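Spermidine N(1)-acetyltransferase (Vibrio cholerae serotype O1, PDB 7KWJ) transfers an acetyl group from acetyl-CoA to the primary amino groups of spermidine and spermine, protecting the cell against polyamine toxicity. Local coordinates at residues S3-L7 with L102-A106. The protein carries 10 engineered substitutions. Numbering follows the deposited sequence.
Sequences SQLTL and LINRA
Residues 3-7 run from an irregular N-terminal lead into the start of strand 6-9: Gln4 has a turn-like backbone (phi/psi -90/-10), Leu5 opens out to -93/163, and Thr6 and Leu7 are extended. Residues 102-106 form an alpha-helical turn within helix 98-113, closed by the bond from Ala106 N to Leu102 O (2.9 Å). The backbones come nearest at Leu7 and Arg105, whose CA atoms are 8.0 Å apart, so the gap is spanned largely by side chains; the two segments together bury 316 Å². The CA-to-CB bonds of Ser3, Leu5 and Leu7 point toward the helix, those of Gln4 and Thr6 away; Thr6 instead pairs with Glu61 on the adjacent strand.

Arg105 (chi1 t, chi2 and chi3 p) reaches back to the N-terminal segment, and its NH1 donates a hydrogen bond to Leu5 O (3.0 Å, 166°), which lies near the guanidinium plane. Ser3 CB sits 3.4 Å from Arg105 NH2, while Arg105 CG packs against Leu7 CD1 at 4.0 Å. Beside this hydrogen bond, Leu102 (chi1 m, chi2 t) brings CD2 between the two leucines, 3.9 Å from Leu5 CD1 and 4.1 Å from Leu7 CD1. Leu102 also touches Val60, Ile87 and Ile89, continuing the apolar layer across the sheet.

The contact thus joins edge strand 6-9 to helix 98-113, whose N-terminal end, with the loop before it, binds acetyl-CoA; Leu5 is also close to the acetyl-CoA-binding residue Phe98, in a helix-on-sheet packing characteristic of the GNAT acetyltransferase fold.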
ATOM      1  N   SER B   3       7.430 -49.851   0.655  1.00 91.52           N
ATOM      2  CA  SER B   3       7.160 -48.419   0.593  1.00104.99           C
ATOM      3  C   SER B   3       8.135 -47.727  -0.355  1.00103.04           C
ATOM      4  O   SER B   3       9.109 -47.110   0.080  1.00 95.20           O
ATOM      5  CB  SER B   3       7.249 -47.797   1.989  1.00 94.29           C
ATOM      6  OG  SER B   3       6.287 -48.366   2.861  1.00 76.90           O
ATOM      7  N   GLN B   4       7.865 -47.835  -1.654  1.00 99.44           N
ATOM      8  CA  GLN B   4       8.709 -47.230  -2.674  1.00 95.76           C
ATOM      9  C   GLN B   4       8.287 -45.811  -3.031  1.00 98.52           C
ATOM     10  O   GLN B   4       9.028 -45.122  -3.741  1.00108.29           O
ATOM     11  CB  GLN B   4       8.702 -48.095  -3.940  1.00100.57           C
ATOM     12  CG  GLN B   4       9.048 -49.557  -3.689  1.00101.11           C
ATOM     13  CD  GLN B   4       8.976 -50.401  -4.949  1.00105.60           C
ATOM     14  OE1 GLN B   4       8.391 -51.484  -4.950  1.00100.21           O
ATOM     15  NE2 GLN B   4       9.577 -49.911  -6.027  1.00 90.44           N
ATOM     16  N   LEU B   5       7.128 -45.362  -2.563  1.00 92.86           N
ATOM     17  CA  LEU B   5       6.643 -44.017  -2.827  1.00 87.23           C
ATOM     18  C   LEU B   5       7.069 -43.073  -1.705  1.00 91.75           C
ATOM     19  O   LEU B   5       7.445 -43.498  -0.611  1.00 93.09           O
ATOM     20  CB  LEU B   5       5.121 -44.018  -2.969  1.00 84.54           C
ATOM     21  CG  LEU B   5       4.559 -44.949  -4.047  1.00 73.75           C
ATOM     22  CD1 LEU B   5       3.073 -45.184  -3.835  1.00 67.69           C
ATOM     23  CD2 LEU B   5       4.818 -44.380  -5.434  1.00 82.89           C
ATOM     24  N   THR B   6       7.002 -41.773  -1.992  1.00 84.71           N
ATOM     25  CA  THR B   6       7.423 -40.751  -1.042  1.00 82.97           C
ATOM     26  C   THR B   6       6.477 -39.563  -1.106  1.00 78.05           C
ATOM     27  O   THR B   6       6.142 -39.089  -2.196  1.00 78.17           O
ATOM     28  CB  THR B   6       8.857 -40.285  -1.327  1.00 79.39           C
ATOM     29  OG1 THR B   6       8.935 -39.744  -2.652  1.00 86.90           O
ATOM     30  CG2 THR B   6       9.837 -41.441  -1.195  1.00 90.57           C
ATOM     31  N   LEU B   7       6.054 -39.085   0.061  1.00 83.36           N
ATOM     32  CA  LEU B   7       5.270 -37.864   0.158  1.00 71.31           C
ATOM     33  C   LEU B   7       6.195 -36.655   0.188  1.00 67.96           C
ATOM     34  O   LEU B   7       7.299 -36.705   0.737  1.00 63.57           O
ATOM     35  CB  LEU B   7       4.393 -37.874   1.412  1.00 60.96           C
ATOM     36  CG  LEU B   7       2.922 -38.233   1.195  1.00 73.98           C
ATOM     37  CD1 LEU B   7       2.789 -39.594   0.531  1.00 79.18           C
ATOM     38  CD2 LEU B   7       2.167 -38.195   2.515  1.00 75.88           C
ATOM     39  N   LEU B 102      -0.887 -44.731   0.201  1.00 62.14           N
ATOM     40  CA  LEU B 102      -0.902 -43.295   0.453  1.00 58.81           C
ATOM     41  C   LEU B 102      -1.917 -42.926   1.525  1.00 53.13           C
ATOM     42  O   LEU B 102      -1.724 -41.941   2.246  1.00 54.85           O
ATOM     43  CB  LEU B 102      -1.202 -42.543  -0.842  1.00 65.04           C
ATOM     44  CG  LEU B 102      -0.297 -42.902  -2.023  1.00 63.02           C
ATOM     45  CD1 LEU B 102      -0.786 -42.223  -3.294  1.00 68.02           C
ATOM     46  CD2 LEU B 102       1.152 -42.537  -1.730  1.00 64.92           C
ATOM     47  N   ILE B 103      -3.000 -43.695   1.643  1.00 57.55           N
ATOM     48  CA  ILE B 103      -3.962 -43.458   2.715  1.00 55.81           C
ATOM     49  C   ILE B 103      -3.309 -43.707   4.068  1.00 55.30           C
ATOM     50  O   ILE B 103      -3.449 -42.909   5.004  1.00 63.65           O
ATOM     51  CB  ILE B 103      -5.209 -44.341   2.522  1.00 44.65           C
ATOM     52  CG1 ILE B 103      -5.961 -43.923   1.256  1.00 51.60           C
ATOM     53  CG2 ILE B 103      -6.114 -44.246   3.743  1.00 53.41           C
ATOM     54  CD1 ILE B 103      -6.981 -44.938   0.779  1.00 55.78           C
ATOM     55  N   ASN B 104      -2.577 -44.815   4.191  1.00 60.22           N
ATOM     56  CA  ASN B 104      -1.923 -45.122   5.458  1.00 63.05           C
ATOM     57  C   ASN B 104      -0.743 -44.196   5.712  1.00 54.57           C
ATOM     58  O   ASN B 104      -0.402 -43.928   6.870  1.00 59.30           O
ATOM     59  CB  ASN B 104      -1.469 -46.581   5.476  1.00 62.10           C
ATOM     60  CG  ASN B 104      -1.351 -47.138   6.883  1.00 78.57           C
ATOM     61  OD1 ASN B 104      -0.264 -47.171   7.464  1.00 65.16           O
ATOM     62  ND2 ASN B 104      -2.475 -47.574   7.441  1.00 75.29           N
ATOM     63  N   ARG B 105      -0.108 -43.697   4.650  1.00 49.87           N
ATOM     64  CA  ARG B 105       0.979 -42.742   4.828  1.00 56.64           C
ATOM     65  C   ARG B 105       0.451 -41.403   5.328  1.00 57.47           C
ATOM     66  O   ARG B 105       1.076 -40.758   6.178  1.00 44.98           O
ATOM     67  CB  ARG B 105       1.736 -42.559   3.513  1.00 60.46           C
ATOM     68  CG  ARG B 105       3.127 -41.967   3.673  1.00 71.44           C
ATOM     69  CD  ARG B 105       4.119 -43.001   4.184  1.00 61.53           C
ATOM     70  NE  ARG B 105       4.266 -44.118   3.253  1.00 67.06           N
ATOM     71  CZ  ARG B 105       5.067 -44.114   2.191  1.00 76.69           C
ATOM     72  NH1 ARG B 105       5.805 -43.047   1.910  1.00 79.24           N
ATOM     73  NH2 ARG B 105       5.130 -45.181   1.406  1.00 82.84           N
ATOM     74  N   ALA B 106      -0.701 -40.970   4.810  1.00 54.95           N
ATOM     75  CA  ALA B 106      -1.307 -39.733   5.291  1.00 45.90           C
ATOM     76  C   ALA B 106      -1.756 -39.869   6.739  1.00 48.17           C
ATOM     77  O   ALA B 106      -1.531 -38.965   7.552  1.00 46.92           O
ATOM     78  CB  ALA B 106      -2.487 -39.351   4.399  1.00 43.36           C
TER